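Local coordinates for PrgA (Enterococcus faecalis, PDB 6Z9K), which extends from the cell surface and provides surface exclusion against unwanted conjugation, this piece being its CAP domain, at residues D55-I65 with T153-Q164. Residues are numbered along the deposited sequence; the frame is centred on the assembly and turned at random.
Sequences DEKNKDVMWDI and TENGKVSKYTLQ
W63 and V158 form the hydrogen-bonded pair of a two-stranded antiparallel ribbon, strand 62-64 against strand 157-159, their axes 4.3 Å apart at closest approach and their directions 144° apart. Distant in sequence, the strands make no hairpin, and they lie away from the magnesium site of the CAP domain. Two bonds close the pair, W63 N to V158 O (2.9 Å) and its reciprocal. Beyond the bridged pairs, I65 N bonds to G156 O, within the type I' turn E154-K157, and K160 N, in the first turn of helix 160-176, to V61 O. Strand 157-159 runs straight into that helix, S159 being N-cap: its OG accepts T162 N at 3.0 Å.

On the W63 and V158 face, the indole carries K160 CB over one side, 4.2 Å from the centroid of its five-membered ring, while L163 CD1 meets W63 CE3 obliquely. K160 CG stands anti to the backbone N (chi1 172°), and the extended chain passes between the N58 amide and W63 CZ2 to a salt bridge with E75. I65 CG2 packs tightly on V158 CG1 (3.4 Å). On the other face, M62 bends SD and CE back over S159.

Toward helix 53-57, Y161 N bonds to N58 O (3.2 Å) from above the carbonyl plane. K59 lies along Y161, CE making a CH-pi contact (3.7 Å to the ring centroid) and NZ a cation-pi contact besides its salt bridge with E56. D55 OD2 pairs with K14; one water donates to D55 OD1 and Q164 OE1 and accepts from N58 ND2 at 3.0 Å.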
loop_
_atom_site.group_PDB
_atom_site.type_symbol
_atom_site.label_atom_id
_atom_site.label_comp_id
_atom_site.label_asym_id
_atom_site.label_seq_id
_atom_site.Cartn_x
_atom_site.Cartn_y
_atom_site.Cartn_z
ATOM N N ASP A 55 -15.551 11.636 -4.664
ATOM C CA ASP A 55 -14.620 11.768 -3.513
ATOM C C ASP A 55 -15.167 12.733 -2.457
ATOM O O ASP A 55 -14.980 12.469 -1.267
ATOM C CB ASP A 55 -13.236 12.224 -3.952
ATOM C CG ASP A 55 -12.485 11.185 -4.760
ATOM O OD1 ASP A 55 -12.307 10.028 -4.266
ATOM O OD2 ASP A 55 -12.055 11.548 -5.856
ATOM N N GLU A 56 -15.841 13.808 -2.859
ATOM C CA GLU A 56 -16.426 14.767 -1.886
ATOM C C GLU A 56 -17.442 14.021 -1.012
ATOM O O GLU A 56 -17.421 14.247 0.209
ATOM C CB GLU A 56 -16.992 15.980 -2.627
ATOM C CG GLU A 56 -15.916 16.759 -3.366
ATOM C CD GLU A 56 -14.945 17.543 -2.488
ATOM O OE1 GLU A 56 -15.121 17.517 -1.245
ATOM O OE2 GLU A 56 -14.021 18.206 -3.051
ATOM N N LYS A 57 -18.249 13.127 -1.598
ATOM C CA LYS A 57 -19.245 12.285 -0.873
ATOM C C LYS A 57 -18.542 11.286 0.044
ATOM O O LYS A 57 -19.088 10.957 1.089
ATOM C CB LYS A 57 -20.143 11.525 -1.853
ATOM C CG LYS A 57 -20.877 12.431 -2.834
ATOM C CD LYS A 57 -21.904 11.746 -3.716
ATOM C CE LYS A 57 -22.736 12.764 -4.478
ATOM N NZ LYS A 57 -23.624 12.130 -5.480
ATOM N N ASN A 58 -17.372 10.791 -0.350
ATOM C CA ASN A 58 -16.598 9.835 0.483
ATOM C C ASN A 58 -16.166 10.530 1.780
ATOM O O ASN A 58 -15.736 9.830 2.694
ATOM C CB ASN A 58 -15.422 9.273 -0.314
ATOM C CG ASN A 58 -15.844 8.202 -1.296
ATOM O OD1 ASN A 58 -16.960 7.711 -1.228
ATOM N ND2 ASN A 58 -14.960 7.804 -2.187
ATOM N N LYS A 59 -16.238 11.853 1.858
ATOM C CA LYS A 59 -15.800 12.602 3.066
ATOM C C LYS A 59 -16.809 12.389 4.194
ATOM O O LYS A 59 -16.441 12.676 5.318
ATOM C CB LYS A 59 -15.626 14.093 2.784
ATOM C CG LYS A 59 -14.354 14.456 2.054
ATOM C CD LYS A 59 -14.166 15.946 1.880
ATOM C CE LYS A 59 -12.953 16.308 1.053
ATOM N NZ LYS A 59 -12.991 17.725 0.605
ATOM N N ASP A 60 -18.019 11.916 3.873
ATOM C CA ASP A 60 -19.115 11.636 4.845
ATOM C C ASP A 60 -19.373 10.133 4.909
ATOM O O ASP A 60 -20.347 9.713 5.594
ATOM C CB ASP A 60 -20.366 12.441 4.484
ATOM C CG ASP A 60 -20.169 13.938 4.644
ATOM O OD1 ASP A 60 -19.431 14.328 5.574
ATOM O OD2 ASP A 60 -20.727 14.714 3.822
ATOM N N VAL A 61 -18.530 9.315 4.279
ATOM C CA VAL A 61 -18.578 7.842 4.505
ATOM C C VAL A 61 -17.579 7.499 5.616
ATOM O O VAL A 61 -16.357 7.557 5.377
ATOM C CB VAL A 61 -18.327 7.033 3.221
ATOM C CG1 VAL A 61 -18.429 5.539 3.487
ATOM C CG2 VAL A 61 -19.279 7.432 2.110
ATOM N N MET A 62 -18.063 7.159 6.810
ATOM C CA MET A 62 -17.185 6.930 7.973
ATOM C C MET A 62 -16.974 5.423 8.129
ATOM O O MET A 62 -17.952 4.656 8.152
ATOM C CB MET A 62 -17.757 7.553 9.249
ATOM C CG MET A 62 -18.055 9.028 9.117
ATOM S SD MET A 62 -16.609 9.991 8.554
ATOM C CE MET A 62 -15.526 9.789 9.967
ATOM N N TRP A 63 -15.712 5.012 8.238
ATOM C CA TRP A 63 -15.288 3.612 8.432
ATOM C C TRP A 63 -14.751 3.424 9.845
ATOM O O TRP A 63 -13.933 4.222 10.292
ATOM C CB TRP A 63 -14.207 3.273 7.393
ATOM C CG TRP A 63 -14.744 3.063 6.015
ATOM C CD1 TRP A 63 -15.934 3.458 5.488
ATOM C CD2 TRP A 63 -14.053 2.376 4.976
ATOM N NE1 TRP A 63 -16.054 3.001 4.206
ATOM C CE2 TRP A 63 -14.903 2.353 3.862
ATOM C CE3 TRP A 63 -12.823 1.707 4.931
ATOM C CZ2 TRP A 63 -14.516 1.755 2.669
ATOM C CZ3 TRP A 63 -12.428 1.147 3.740
ATOM C CH2 TRP A 63 -13.280 1.150 2.640
ATOM N N ASP A 64 -15.166 2.343 10.504
ATOM C CA ASP A 64 -14.664 1.980 11.843
ATOM C C ASP A 64 -13.481 1.048 11.598
ATOM O O ASP A 64 -13.738 -0.047 11.186
ATOM C CB ASP A 64 -15.836 1.374 12.622
ATOM C CG ASP A 64 -15.558 1.142 14.090
ATOM O OD1 ASP A 64 -14.355 1.022 14.441
ATOM O OD2 ASP A 64 -16.562 1.096 14.869
ATOM N N ILE A 65 -12.236 1.490 11.792
ATOM C CA ILE A 65 -11.000 0.782 11.320
ATOM C C ILE A 65 -10.892 -0.595 12.001
ATOM O O ILE A 65 -10.278 -1.444 11.405
ATOM C CB ILE A 65 -9.719 1.621 11.498
ATOM C CG1 ILE A 65 -9.306 1.808 12.964
ATOM C CG2 ILE A 65 -9.865 2.957 10.801
ATOM C CD1 ILE A 65 -7.834 2.170 13.133
ATOM N N THR A 153 -7.934 8.472 14.411
ATOM C CA THR A 153 -9.197 7.744 14.701
ATOM C C THR A 153 -10.008 8.549 15.729
ATOM O O THR A 153 -9.434 8.825 16.787
ATOM C CB THR A 153 -8.911 6.338 15.246
ATOM O OG1 THR A 153 -7.921 6.360 16.282
ATOM C CG2 THR A 153 -8.422 5.407 14.151
ATOM N N GLU A 154 -11.219 9.003 15.377
ATOM C CA GLU A 154 -12.188 9.614 16.341
ATOM C C GLU A 154 -13.195 8.522 16.665
ATOM O O GLU A 154 -13.988 8.180 15.774
ATOM C CB GLU A 154 -12.905 10.822 15.755
ATOM C CG GLU A 154 -14.099 11.268 16.605
ATOM C CD GLU A 154 -14.435 12.750 16.565
ATOM O OE1 GLU A 154 -13.700 13.512 15.889
ATOM O OE2 GLU A 154 -15.429 13.152 17.221
ATOM N N ASN A 155 -13.091 7.922 17.846
ATOM C CA ASN A 155 -14.026 6.850 18.248
ATOM C C ASN A 155 -13.794 5.655 17.317
ATOM O O ASN A 155 -14.758 4.953 16.989
ATOM C CB ASN A 155 -15.454 7.390 18.226
ATOM C CG ASN A 155 -16.439 6.609 19.072
ATOM O OD1 ASN A 155 -16.085 5.672 19.789
ATOM N ND2 ASN A 155 -17.696 6.992 18.968
ATOM N N GLY A 156 -12.537 5.464 16.897
ATOM C CA GLY A 156 -12.117 4.413 15.955
ATOM C C GLY A 156 -12.547 4.676 14.514
ATOM O O GLY A 156 -12.338 3.753 13.694
ATOM N N LYS A 157 -13.139 5.831 14.186
ATOM C CA LYS A 157 -13.712 6.080 12.838
ATOM C C LYS A 157 -12.890 7.120 12.060
ATOM O O LYS A 157 -12.212 7.943 12.680
ATOM C CB LYS A 157 -15.175 6.502 12.922
ATOM C CG LYS A 157 -16.104 5.435 13.486
ATOM C CD LYS A 157 -17.467 5.996 13.729
ATOM C CE LYS A 157 -18.468 4.945 14.157
ATOM N NZ LYS A 157 -19.758 5.149 13.456
ATOM N N VAL A 158 -12.924 7.020 10.732
ATOM C CA VAL A 158 -12.141 7.860 9.773
ATOM C C VAL A 158 -12.867 7.769 8.434
ATOM O O VAL A 158 -13.401 6.699 8.139
ATOM C CB VAL A 158 -10.646 7.461 9.662
ATOM C CG1 VAL A 158 -10.427 6.015 9.313
ATOM C CG2 VAL A 158 -9.910 8.300 8.657
ATOM N N SER A 159 -12.905 8.843 7.653
ATOM C CA SER A 159 -13.694 8.826 6.404
ATOM C C SER A 159 -12.941 7.998 5.380
ATOM O O SER A 159 -11.694 7.926 5.450
ATOM C CB SER A 159 -14.013 10.180 5.863
ATOM O OG SER A 159 -12.924 10.740 5.183
ATOM N N LYS A 160 -13.693 7.406 4.471
ATOM C CA LYS A 160 -13.172 6.665 3.314
ATOM C C LYS A 160 -12.270 7.602 2.498
ATOM O O LYS A 160 -11.183 7.200 2.078
ATOM C CB LYS A 160 -14.366 6.184 2.499
ATOM C CG LYS A 160 -14.038 5.557 1.164
ATOM C CD LYS A 160 -15.226 4.943 0.536
ATOM C CE LYS A 160 -14.827 4.028 -0.582
ATOM N NZ LYS A 160 -16.007 3.266 -1.045
ATOM N N TYR A 161 -12.676 8.852 2.343
ATOM C CA TYR A 161 -11.855 9.871 1.640
ATOM C C TYR A 161 -10.476 9.937 2.296
ATOM O O TYR A 161 -9.447 9.867 1.618
ATOM C CB TYR A 161 -12.546 11.240 1.666
ATOM C CG TYR A 161 -11.669 12.339 1.136
ATOM C CD1 TYR A 161 -10.774 13.002 1.963
ATOM C CD2 TYR A 161 -11.674 12.666 -0.206
ATOM C CE1 TYR A 161 -9.912 13.972 1.477
ATOM C CE2 TYR A 161 -10.825 13.647 -0.712
ATOM C CZ TYR A 161 -9.954 14.312 0.137
ATOM O OH TYR A 161 -9.096 15.278 -0.360
ATOM N N THR A 162 -10.456 10.120 3.608
ATOM C CA THR A 162 -9.205 10.277 4.382
ATOM C C THR A 162 -8.324 9.041 4.225
ATOM O O THR A 162 -7.137 9.235 4.028
ATOM C CB THR A 162 -9.482 10.550 5.854
ATOM O OG1 THR A 162 -10.126 11.810 5.814
ATOM C CG2 THR A 162 -8.223 10.582 6.690
ATOM N N LEU A 163 -8.878 7.840 4.356
ATOM C CA LEU A 163 -8.050 6.626 4.152
ATOM C C LEU A 163 -7.473 6.606 2.734
ATOM O O LEU A 163 -6.291 6.264 2.583
ATOM C CB LEU A 163 -8.868 5.373 4.398
ATOM C CG LEU A 163 -9.336 5.156 5.833
ATOM C CD1 LEU A 163 -10.358 4.012 5.889
ATOM C CD2 LEU A 163 -8.131 4.925 6.739
ATOM N N GLN A 164 -8.236 6.947 1.689
ATOM C CA GLN A 164 -7.707 6.856 0.295
ATOM C C GLN A 164 -6.631 7.925 0.120
ATOM O O GLN A 164 -5.620 7.673 -0.554
ATOM C CB GLN A 164 -8.818 7.009 -0.749
ATOM C CG GLN A 164 -9.749 5.808 -0.766
ATOM C CD GLN A 164 -10.758 5.792 -1.893
ATOM O OE1 GLN A 164 -10.896 6.750 -2.650
ATOM N NE2 GLN A 164 -11.311 4.609 -2.116
HETATM O O HOH W 1 -12.263 9.068 -1.925
#